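Local coordinates for protein dipicolinate synthase subunit B (Bacillus halodurans, PDB 3LQK) that probably works with its partner subunit to make dipicolinate, the chelator stored in bacterial spores, using a flavoprotein-family fold, at residues Q27-V32 and K64-E69; Y153-G158 and M173-E178. All coordinates share one frame; numbering follows the deposited sequence.

Contact 1 of 2, residues Q27-V32 and K64-E69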
loop_
_atom_site.group_PDB
_atom_site.type_symbol
_atom_site.label_atom_id
_atom_site.label_comp_id
_atom_site.label_asym_id
_atom_site.label_seq_id
_atom_site.Cartn_x
_atom_site.Cartn_y
_atom_site.Cartn_z
ATOM N N GLN A 27 29.512 18.618 1.649
ATOM C CA GLN A 27 28.286 19.355 1.273
ATOM C C GLN A 27 27.748 20.146 2.458
ATOM O O GLN A 27 27.238 21.276 2.287
ATOM C CB GLN A 27 27.222 18.418 0.730
ATOM C CG GLN A 27 27.646 17.660 -0.498
ATOM C CD GLN A 27 28.239 18.570 -1.548
ATOM O OE1 GLN A 27 27.727 19.673 -1.826
ATOM N NE2 GLN A 27 29.338 18.136 -2.122
HETATM N N MSE A 28 27.896 19.580 3.663
HETATM C CA MSE A 28 27.556 20.349 4.870
HETATM C C MSE A 28 28.405 21.638 4.939
HETATM O O MSE A 28 27.925 22.724 5.275
HETATM C CB MSE A 28 27.777 19.486 6.117
HETATM C CG MSE A 28 27.289 20.133 7.367
HETATM SE SE MSE A 28 27.732 19.205 9.018
HETATM C CE MSE A 28 26.663 17.593 8.742
ATOM N N GLU A 29 29.681 21.489 4.626
ATOM C CA GLU A 29 30.597 22.598 4.622
ATOM C C GLU A 29 30.218 23.667 3.563
ATOM O O GLU A 29 30.200 24.866 3.880
ATOM C CB GLU A 29 32.042 22.080 4.460
ATOM C CG GLU A 29 33.028 23.202 3.998
ATOM C CD GLU A 29 33.350 24.229 5.079
ATOM O OE1 GLU A 29 33.047 23.937 6.261
ATOM O OE2 GLU A 29 33.955 25.322 4.740
ATOM N N ARG A 30 29.851 23.258 2.349
ATOM C CA ARG A 30 29.347 24.216 1.355
ATOM C C ARG A 30 28.128 24.998 1.819
ATOM O O ARG A 30 27.989 26.177 1.503
ATOM C CB ARG A 30 28.887 23.546 0.061
ATOM C CG ARG A 30 29.868 23.452 -0.992
ATOM C CD ARG A 30 29.368 22.525 -2.101
ATOM N NE ARG A 30 28.729 23.251 -3.202
ATOM C CZ ARG A 30 28.018 22.671 -4.163
ATOM N NH1 ARG A 30 27.798 21.339 -4.149
ATOM N NH2 ARG A 30 27.557 23.418 -5.139
ATOM N N LEU A 31 27.190 24.342 2.482
ATOM C CA LEU A 31 26.022 25.084 2.950
ATOM C C LEU A 31 26.454 26.181 3.915
ATOM O O LEU A 31 25.949 27.267 3.827
ATOM C CB LEU A 31 24.995 24.169 3.621
ATOM C CG LEU A 31 24.353 23.046 2.828
ATOM C CD1 LEU A 31 23.299 22.310 3.729
ATOM C CD2 LEU A 31 23.753 23.689 1.568
ATOM N N VAL A 32 27.367 25.880 4.847
ATOM C CA VAL A 32 27.829 26.891 5.824
ATOM C C VAL A 32 28.536 28.021 5.060
ATOM O O VAL A 32 28.356 29.196 5.341
ATOM C CB VAL A 32 28.795 26.260 6.927
ATOM C CG1 VAL A 32 29.486 27.333 7.781
ATOM C CG2 VAL A 32 28.058 25.304 7.814
ATOM N N LYS A 64 32.199 19.071 13.983
ATOM C CA LYS A 64 32.467 20.184 14.920
ATOM C C LYS A 64 33.371 21.267 14.333
ATOM O O LYS A 64 33.280 22.400 14.743
ATOM C CB LYS A 64 32.996 19.690 16.262
ATOM C CG LYS A 64 31.836 19.098 17.136
ATOM C CD LYS A 64 32.415 18.530 18.465
ATOM C CE LYS A 64 31.370 18.450 19.652
ATOM N NZ LYS A 64 31.957 19.078 20.956
ATOM N N GLN A 65 34.166 20.909 13.331
ATOM C CA GLN A 65 34.994 21.846 12.571
ATOM C C GLN A 65 34.184 22.593 11.508
ATOM O O GLN A 65 34.620 23.627 11.074
ATOM C CB GLN A 65 36.136 21.128 11.804
ATOM C CG GLN A 65 37.347 20.760 12.627
ATOM C CD GLN A 65 38.311 19.738 11.911
ATOM O OE1 GLN A 65 38.081 19.237 10.757
ATOM N NE2 GLN A 65 39.373 19.401 12.630
ATOM N N ILE A 66 33.072 22.025 11.051
ATOM C CA ILE A 66 32.221 22.650 10.049
ATOM C C ILE A 66 31.214 23.623 10.671
ATOM O O ILE A 66 31.003 24.719 10.150
ATOM C CB ILE A 66 31.516 21.563 9.173
ATOM C CG1 ILE A 66 32.576 20.844 8.310
ATOM C CG2 ILE A 66 30.458 22.196 8.288
ATOM C CD1 ILE A 66 32.142 19.464 7.737
ATOM N N THR A 67 30.590 23.222 11.779
ATOM C CA THR A 67 29.529 24.003 12.396
ATOM C C THR A 67 29.587 23.913 13.937
ATOM O O THR A 67 29.919 22.877 14.513
ATOM C CB THR A 67 28.137 23.556 11.875
ATOM O OG1 THR A 67 27.140 24.288 12.566
ATOM C CG2 THR A 67 27.899 22.049 12.053
ATOM N N GLU A 68 29.284 25.024 14.575
ATOM C CA GLU A 68 29.256 25.120 16.043
ATOM C C GLU A 68 27.843 24.850 16.596
ATOM O O GLU A 68 27.652 24.803 17.815
ATOM C CB GLU A 68 29.738 26.524 16.468
ATOM N N GLU A 69 26.851 24.653 15.732
ATOM C CA GLU A 69 25.530 24.277 16.267
ATOM C C GLU A 69 25.631 22.925 16.995
ATOM O O GLU A 69 26.208 21.986 16.454
ATOM C CB GLU A 69 24.497 24.233 15.129
ATOM C CG GLU A 69 24.244 25.587 14.484
ATOM C CD GLU A 69 23.674 26.612 15.473
ATOM O OE1 GLU A 69 22.828 26.237 16.344
ATOM O OE2 GLU A 69 24.072 27.795 15.352
HETATM O O HOH W 1 32.639 26.044 8.104
#
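I66 lays its CG2 methyl on the helix that runs through M28, E29 and V32, where the branch sits 3.7 Å from E29 CA and 3.9 Å from M28 CG. CG2 stands anti to the backbone N of I66 and meets the outside of one helical turn. From the next turn V32 points toward I66, and its branch at CB sets the CG2 methyl close to the backbone, where it meets I66 CG2 at 4.0 Å and also lies 3.8 Å from I66 O. M28, a selenomethionine, is extended (chi1 -173°, chi2 -173°), which carries its SE to the T67 CG2 methyl at 4.2 Å, while the same side chain also packs on F12 and L14. T67, the first residue past the helix, accepts from E69 N through OG1 in an ST turn, and OG1 also bonds to V38 O on strand 37-41. At the solvent edge, E29 OE1 and I66 O are both acceptors and cannot bond each other; one water donates to both, 2.8 Å from E29 OE1 and 2.9 Å from I66 O. Helix 25-33 and the end of helix 58-66 with the residue after it thus meet through aliphatic packing with no direct hydrogen bond, and a rim carboxylate is joined to a helix-end carbonyl by solvent.

Contact 2 of 2, residues Y153-G158 and M173-E178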
loop_
_atom_site.group_PDB
_atom_site.type_symbol
_atom_site.label_atom_id
_atom_site.label_comp_id
_atom_site.label_asym_id
_atom_site.label_seq_id
_atom_site.Cartn_x
_atom_site.Cartn_y
_atom_site.Cartn_z
ATOM N N TYR A 153 11.522 16.211 -1.067
ATOM C CA TYR A 153 12.264 16.343 -2.314
ATOM C C TYR A 153 13.532 15.516 -2.284
ATOM O O TYR A 153 14.074 15.270 -1.188
ATOM C CB TYR A 153 12.619 17.821 -2.610
ATOM C CG TYR A 153 11.413 18.744 -2.536
ATOM C CD1 TYR A 153 10.606 18.983 -3.639
ATOM C CD2 TYR A 153 11.060 19.337 -1.331
ATOM C CE1 TYR A 153 9.453 19.813 -3.526
ATOM C CE2 TYR A 153 9.927 20.115 -1.215
ATOM C CZ TYR A 153 9.173 20.391 -2.302
ATOM O OH TYR A 153 8.105 21.192 -2.102
ATOM N N PHE A 154 13.952 15.063 -3.467
ATOM C CA PHE A 154 15.092 14.154 -3.618
ATOM C C PHE A 154 16.296 14.793 -4.323
ATOM O O PHE A 154 16.138 15.474 -5.355
ATOM C CB PHE A 154 14.652 12.891 -4.384
ATOM C CG PHE A 154 13.947 11.861 -3.534
ATOM C CD1 PHE A 154 12.680 12.094 -3.035
ATOM C CD2 PHE A 154 14.575 10.657 -3.201
ATOM C CE1 PHE A 154 12.042 11.174 -2.251
ATOM C CE2 PHE A 154 13.944 9.726 -2.367
ATOM C CZ PHE A 154 12.675 9.971 -1.923
ATOM N N ILE A 155 17.486 14.652 -3.721
ATOM C CA ILE A 155 18.713 14.991 -4.370
ATOM C C ILE A 155 18.771 14.018 -5.569
ATOM O O ILE A 155 18.477 12.834 -5.431
ATOM C CB ILE A 155 19.929 14.754 -3.492
ATOM C CG1 ILE A 155 19.876 15.574 -2.182
ATOM C CG2 ILE A 155 21.251 15.016 -4.275
ATOM C CD1 ILE A 155 20.992 15.164 -1.167
ATOM N N PRO A 156 19.097 14.525 -6.748
ATOM C CA PRO A 156 19.063 13.690 -7.919
ATOM C C PRO A 156 19.865 12.436 -7.707
ATOM O O PRO A 156 20.935 12.465 -7.045
ATOM C CB PRO A 156 19.728 14.590 -8.992
ATOM C CG PRO A 156 19.265 15.901 -8.645
ATOM C CD PRO A 156 19.232 15.947 -7.111
ATOM N N PHE A 157 19.381 11.340 -8.256
ATOM C CA PHE A 157 19.962 10.025 -7.973
ATOM C C PHE A 157 19.962 9.082 -9.236
ATOM O O PHE A 157 19.342 9.367 -10.284
ATOM C CB PHE A 157 19.214 9.387 -6.803
ATOM C CG PHE A 157 17.712 9.152 -7.085
ATOM C CD1 PHE A 157 17.277 8.025 -7.765
ATOM C CD2 PHE A 157 16.770 10.059 -6.669
ATOM C CE1 PHE A 157 15.923 7.825 -8.030
ATOM C CE2 PHE A 157 15.418 9.821 -6.907
ATOM C CZ PHE A 157 15.011 8.725 -7.599
ATOM N N GLY A 158 20.593 7.933 -9.090
ATOM C CA GLY A 158 20.765 7.014 -10.201
ATOM C C GLY A 158 21.354 5.723 -9.716
ATOM O O GLY A 158 21.690 5.603 -8.536
HETATM N N MSE A 173 25.615 13.649 -4.419
HETATM C CA MSE A 173 25.639 14.533 -3.261
HETATM C C MSE A 173 26.046 15.951 -3.621
HETATM O O MSE A 173 25.634 16.893 -2.932
HETATM C CB MSE A 173 26.587 13.997 -2.195
HETATM C CG MSE A 173 26.118 12.648 -1.536
HETATM SE SE MSE A 173 24.211 12.761 -0.961
HETATM C CE MSE A 173 24.073 10.907 -0.428
ATOM N N GLU A 174 26.838 16.096 -4.677
ATOM C CA GLU A 174 27.170 17.444 -5.181
ATOM C C GLU A 174 25.991 18.289 -5.564
ATOM O O GLU A 174 26.125 19.525 -5.583
ATOM C CB GLU A 174 28.027 17.405 -6.465
ATOM C CG GLU A 174 29.357 16.875 -6.260
ATOM C CD GLU A 174 30.203 16.767 -7.585
ATOM O OE1 GLU A 174 29.668 16.943 -8.731
ATOM O OE2 GLU A 174 31.422 16.478 -7.450
ATOM N N ALA A 175 24.876 17.668 -5.938
ATOM C CA ALA A 175 23.629 18.388 -6.231
ATOM C C ALA A 175 22.834 18.823 -5.002
ATOM O O ALA A 175 21.754 19.371 -5.111
ATOM C CB ALA A 175 22.727 17.567 -7.184
ATOM N N LEU A 176 23.361 18.639 -3.824
ATOM C CA LEU A 176 22.545 18.929 -2.615
ATOM C C LEU A 176 22.103 20.396 -2.489
ATOM O O LEU A 176 20.890 20.671 -2.372
ATOM C CB LEU A 176 23.266 18.392 -1.387
ATOM C CG LEU A 176 22.739 18.484 0.043
ATOM C CD1 LEU A 176 23.279 17.252 0.863
ATOM C CD2 LEU A 176 23.201 19.748 0.686
ATOM N N PRO A 177 23.033 21.369 -2.687
ATOM C CA PRO A 177 22.600 22.741 -2.538
ATOM C C PRO A 177 21.576 23.191 -3.509
ATOM O O PRO A 177 20.663 23.900 -3.165
ATOM C CB PRO A 177 23.893 23.548 -2.736
ATOM C CG PRO A 177 24.955 22.614 -2.238
ATOM C CD PRO A 177 24.478 21.277 -2.833
ATOM N N GLU A 178 21.739 22.799 -4.740
ATOM C CA GLU A 178 20.749 23.081 -5.760
ATOM C C GLU A 178 19.385 22.480 -5.405
ATOM O O GLU A 178 18.361 23.120 -5.629
ATOM C CB GLU A 178 21.212 22.477 -7.099
ATOM C CG GLU A 178 22.415 23.154 -7.731
ATOM C CD GLU A 178 23.849 22.695 -7.222
ATOM O OE1 GLU A 178 23.970 21.897 -6.250
ATOM O OE2 GLU A 178 24.875 23.217 -7.816
#
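The strand interrupted at I155 and P156 comes up against the start of helix 176-184, with I155 CA 5.8 Å from L176 CA and a 3-10 turn, M173 to A175, leading into the helix. I155 carries the contact with two branches. Its CG1 lies beside the backbone N (chi1 -59°), and the CD1 methyl beyond it touches L176 CD1 at 3.7 Å, the two side chains crossing at a slant. The same CD1 is 4.0 Å from M173 SE, so a long, flexible selenomethionine and a leucine both close on one methyl. I155 CG2 is 4.1 Å from A175 CB, and A175 CB also touches the CD and CG atoms of the P156 ring, CD at 3.9 Å. A175, at the N-cap position, brings only a small methyl, which suits the close approach of I155 and P156. The bond from L176 N to M173 O, 3.0 Å long, closes the turn just before the helix. L176 also touches Q27 and L31 of helix 25-33, and the backbone of P156 bonds to R172. This wholly apolar, buried packing belongs to a mainly parallel alpha/beta sheet, at the place where strand 152-159 turns back through the antiparallel strand 169-171 into helix 176-184, consistent with the Rossmann-like fold of the flavoprotein family.

From the N terminus, the chain passes through strand 9-13 into helix 25-33, then through strand 37-41 to helix 58-66, whose end returns to the first helix: contact 1 closes this loop of 31 residues. The chain then builds strands 89-95 and 126-132 and their helices before contact 2 closes a shorter loop of 14 residues, from strand 152-159 through strand 169-171 to helix 176-184. The loops follow in series, neither enclosing nor crossing the other. The centres of the two contacts lie about 18 Å apart, yet they meet where helix 25-33 runs beside the start of helix 176-184: R30 NH1 probably bonds to E174 O at 2.9 Å. Helix 25-33 therefore joins early and late parts of the domain.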